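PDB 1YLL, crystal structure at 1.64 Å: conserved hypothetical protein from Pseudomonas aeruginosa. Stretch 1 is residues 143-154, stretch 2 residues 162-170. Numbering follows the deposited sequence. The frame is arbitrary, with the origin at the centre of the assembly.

Stretch 1 143-154: LLFAQQDGVAIS
Stretch 2 162-170: QLAAHDCLC

Each stretch comprises two short strands joined by a loop, and the strands pair antiparallel in two separate ladders. Strand 143-146 runs against strand 168-170, their axes 4.5 Å apart at closest approach and their N-to-C directions at 172°; Val-151 and Ala-152, at the start of strand 151-154, pair with Leu-163 and Gln-162 in the second ladder. Phi/psi values are extended throughout the strands, with phi running from -76° at Leu-169 to -145° at Cys-168.

In the first ladder Leu-144 and Leu-169 form the hydrogen-bonded pair (CA-CA 5.0 Å): Leu-144 N donates to Leu-169 O at 2.9 Å, 160°, and Leu-169 N returns to Leu-144 O at 2.9 Å, 152°. Leu-143/Cys-170 (CA-CA 4.6 Å) and Phe-145/Cys-168 (4.2 Å) flank it as non-hydrogen-bonded pairs. The pairing runs on through Ala-146, whose N donates to Asp-167 O (2.9 Å, 178°) and whose O accepts from His-166 N (2.7 Å, 134°).

The register then shifts by one. Val-151 pairs with Leu-163 (CA-CA 5.2 Å) and Ala-152 with Gln-162 (4.3 Å). Leu-163 N donates to Val-151 O at 2.8 Å, whereas Val-151 N reaches Leu-163 O only weakly, at 3.4 Å. Leu-163 O also accepts from Gly-150 N at 3.1 Å. A water bridges the shift, donating to Gln-148 O (2.5 Å) and Leu-163 O (2.6 Å) and accepting from Val-151 N (2.9 Å). Gly-150 adopts 98/12, where a CB would jam against the preceding carbonyl oxygen.

Residues 164-167 make a type II turn, with Ala-165 at -57/129 and His-166 at 72/6. Asp-167 N donates to Ala-164 O at 3.0 Å, and Asp-167 OD1 (chi1 m) accepts from Ala-164 N at 2.8 Å, so the aspartate braces the turn from within.

The two stretches bury 856 Å² between them, and Leu-163 has the largest covered area, 97 Å². With chi1 m and chi2 p, its CD2 lies 3.7 Å from Ala-146 CB and 3.8 Å from Leu-144 CD1, while its CD1 meets Ile-153 CD1 at 3.4 Å. Ile-153 (m, t) also brings CD1 to 3.7 Å from Leu-169 CB. Leu-144 and Leu-169, both chi1 t, share this face, their CB atoms 4.0 Å apart. Branched aliphatic chains suit this buried, apolar cluster, and the small Ala-146, CB toward the other stretch, fits beside Leu-163.

On the face carrying Leu-143, Phe-145, Cys-168 and Cys-170, Leu-143 (m, t) places CD2 3.5 Å from Cys-170 SG. Phe-145 (t, chi2 79°) sets Cys-168 CB at its ring edge and CE1 3.4 Å from His-166 O; its ring lies oblique to that of His-166, centroids 5.4 Å apart and planes at 36°.

The imidazole of His-166 (chi1 m, chi2 -169°) presents its edge to Gln-147 O, with CD2 at 3.5 Å. A water hydrogen-bonds His-166 NE2 at 2.7 Å and accepts from Gln-147 NE2 at 3.3 Å. At the exposed end, another donates to Asp-149 OD2 (2.4 Å) and accepts from Ala-165 N (3.1 Å).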

# COMPACT_ATOMS: atom_id res chain seq x y z
N LEU D 143 -12.67 2.29 -14.39
CA LEU D 143 -13.40 1.10 -14.02
C LEU D 143 -12.34 0.00 -14.18
O LEU D 143 -11.74 -0.15 -15.25
CB LEU D 143 -14.57 0.86 -15.00
CG LEU D 143 -15.56 2.02 -15.05
CD1 LEU D 143 -16.51 1.87 -16.23
CD2 LEU D 143 -16.29 2.06 -13.73
N LEU D 144 -12.06 -0.74 -13.11
CA LEU D 144 -11.03 -1.78 -13.21
C LEU D 144 -11.70 -3.12 -12.87
O LEU D 144 -12.02 -3.39 -11.72
CB LEU D 144 -9.88 -1.46 -12.22
CG LEU D 144 -8.59 -2.26 -12.32
CD1 LEU D 144 -8.86 -3.70 -11.99
CD2 LEU D 144 -7.98 -2.15 -13.73
N PHE D 145 -11.95 -3.92 -13.91
CA PHE D 145 -12.65 -5.18 -13.77
C PHE D 145 -11.68 -6.33 -13.62
O PHE D 145 -10.76 -6.44 -14.41
CB PHE D 145 -13.48 -5.41 -15.03
CG PHE D 145 -14.18 -6.74 -15.07
CD1 PHE D 145 -15.36 -6.94 -14.37
CD2 PHE D 145 -13.66 -7.79 -15.84
CE1 PHE D 145 -16.03 -8.16 -14.42
CE2 PHE D 145 -14.33 -9.03 -15.91
CZ PHE D 145 -15.49 -9.22 -15.22
N ALA D 146 -11.85 -7.18 -12.60
CA ALA D 146 -10.96 -8.32 -12.43
C ALA D 146 -11.61 -9.57 -12.98
O ALA D 146 -12.69 -9.93 -12.53
CB ALA D 146 -10.67 -8.54 -10.93
N GLN D 147 -11.00 -10.23 -13.97
CA GLN D 147 -11.61 -11.45 -14.48
C GLN D 147 -11.25 -12.59 -13.50
O GLN D 147 -12.07 -13.46 -13.19
CB GLN D 147 -11.09 -11.81 -15.86
CG GLN D 147 -11.74 -13.08 -16.33
CD GLN D 147 -11.18 -13.59 -17.61
OE1 GLN D 147 -10.07 -13.24 -18.00
NE2 GLN D 147 -11.94 -14.45 -18.27
N GLN D 148 -10.02 -12.56 -13.03
CA GLN D 148 -9.56 -13.58 -12.09
C GLN D 148 -9.37 -12.98 -10.69
O GLN D 148 -9.21 -11.77 -10.53
CB GLN D 148 -8.29 -14.21 -12.65
CG GLN D 148 -8.60 -14.93 -13.96
CD GLN D 148 -7.40 -15.21 -14.82
OE1 GLN D 148 -7.34 -16.24 -15.50
NE2 GLN D 148 -6.45 -14.29 -14.83
N ASP D 149 -9.41 -13.83 -9.67
CA ASP D 149 -9.30 -13.37 -8.29
C ASP D 149 -7.91 -12.96 -7.81
O ASP D 149 -6.90 -13.36 -8.37
CB ASP D 149 -9.83 -14.48 -7.36
CG ASP D 149 -10.22 -13.96 -5.99
OD1 ASP D 149 -9.47 -13.14 -5.42
OD2 ASP D 149 -11.28 -14.36 -5.48
N GLY D 150 -7.88 -12.15 -6.76
CA GLY D 150 -6.63 -11.78 -6.13
C GLY D 150 -5.93 -10.49 -6.44
O GLY D 150 -4.78 -10.31 -6.02
N VAL D 151 -6.60 -9.56 -7.14
CA VAL D 151 -5.92 -8.32 -7.46
C VAL D 151 -6.11 -7.22 -6.44
O VAL D 151 -7.23 -6.78 -6.15
CB VAL D 151 -6.37 -7.77 -8.83
CG1 VAL D 151 -5.67 -6.44 -9.13
CG2 VAL D 151 -6.02 -8.79 -9.92
N ALA D 152 -4.99 -6.76 -5.88
CA ALA D 152 -5.01 -5.69 -4.91
C ALA D 152 -4.69 -4.38 -5.64
O ALA D 152 -3.81 -4.34 -6.48
CB ALA D 152 -3.99 -5.94 -3.80
N ILE D 153 -5.41 -3.32 -5.27
CA ILE D 153 -5.23 -2.03 -5.92
C ILE D 153 -4.79 -0.93 -4.97
O ILE D 153 -5.32 -0.80 -3.87
CB ILE D 153 -6.55 -1.50 -6.53
CG1 ILE D 153 -7.22 -2.56 -7.38
CG2 ILE D 153 -6.26 -0.27 -7.39
CD1 ILE D 153 -8.62 -2.14 -7.87
N SER D 154 -3.82 -0.14 -5.39
CA SER D 154 -3.43 0.98 -4.56
C SER D 154 -3.46 2.21 -5.47
O SER D 154 -3.24 2.09 -6.68
CB SER D 154 -2.04 0.76 -3.97
OG SER D 154 -1.05 0.87 -4.96
N GLN D 162 -9.25 -5.04 -2.49
CA GLN D 162 -8.90 -6.23 -3.24
C GLN D 162 -10.11 -6.71 -3.99
O GLN D 162 -11.24 -6.63 -3.50
CB GLN D 162 -8.46 -7.34 -2.31
CG GLN D 162 -7.01 -7.27 -1.89
CD GLN D 162 -6.69 -8.32 -0.85
OE1 GLN D 162 -7.09 -8.20 0.31
NE2 GLN D 162 -5.98 -9.36 -1.27
N LEU D 163 -9.86 -7.25 -5.17
CA LEU D 163 -10.93 -7.75 -6.01
C LEU D 163 -10.96 -9.27 -6.16
O LEU D 163 -9.95 -9.90 -6.44
CB LEU D 163 -10.83 -7.11 -7.41
CG LEU D 163 -11.24 -5.65 -7.73
CD1 LEU D 163 -10.67 -4.65 -6.78
CD2 LEU D 163 -10.79 -5.35 -9.15
N ALA D 164 -12.16 -9.83 -6.00
CA ALA D 164 -12.36 -11.26 -6.21
C ALA D 164 -12.75 -11.35 -7.70
O ALA D 164 -12.91 -10.30 -8.37
CB ALA D 164 -13.49 -11.79 -5.33
N ALA D 165 -12.91 -12.56 -8.21
CA ALA D 165 -13.27 -12.74 -9.63
C ALA D 165 -14.56 -12.01 -9.97
O ALA D 165 -15.58 -12.16 -9.29
CB ALA D 165 -13.40 -14.22 -9.97
N HIS D 166 -14.48 -11.22 -11.04
CA HIS D 166 -15.55 -10.39 -11.58
C HIS D 166 -15.92 -9.16 -10.80
O HIS D 166 -16.87 -8.47 -11.15
CB HIS D 166 -16.81 -11.20 -11.93
CG HIS D 166 -16.59 -12.16 -13.06
ND1 HIS D 166 -17.63 -12.83 -13.69
CD2 HIS D 166 -15.45 -12.58 -13.66
CE1 HIS D 166 -17.13 -13.61 -14.63
NE2 HIS D 166 -15.81 -13.49 -14.63
N ASP D 167 -15.17 -8.85 -9.73
CA ASP D 167 -15.44 -7.62 -8.98
C ASP D 167 -14.88 -6.46 -9.83
O ASP D 167 -14.01 -6.67 -10.68
CB ASP D 167 -14.73 -7.60 -7.63
CG ASP D 167 -15.34 -8.57 -6.61
OD1 ASP D 167 -14.73 -8.74 -5.53
OD2 ASP D 167 -16.43 -9.15 -6.87
N CYS D 168 -15.33 -5.25 -9.54
CA CYS D 168 -14.89 -4.11 -10.33
C CYS D 168 -14.72 -2.82 -9.52
O CYS D 168 -15.64 -2.38 -8.85
CB CYS D 168 -15.89 -3.89 -11.46
SG CYS D 168 -15.51 -2.59 -12.73
N LEU D 169 -13.54 -2.24 -9.58
CA LEU D 169 -13.33 -0.98 -8.90
C LEU D 169 -14.00 0.09 -9.76
O LEU D 169 -13.91 0.04 -10.98
CB LEU D 169 -11.86 -0.65 -8.83
CG LEU D 169 -11.65 0.78 -8.30
CD1 LEU D 169 -11.31 0.69 -6.83
CD2 LEU D 169 -10.57 1.49 -9.05
N CYS D 170 -14.69 1.03 -9.13
CA CYS D 170 -15.29 2.12 -9.91
C CYS D 170 -14.83 3.41 -9.24
O CYS D 170 -15.18 3.65 -8.08
CB CYS D 170 -16.82 2.07 -9.88
SG CYS D 170 -17.65 3.45 -10.83
O HOH W 1 -14.43 -15.15 -16.29
O HOH W 2 -8.87 -9.96 -8.82
O HOH W 3 -13.28 -15.17 -6.61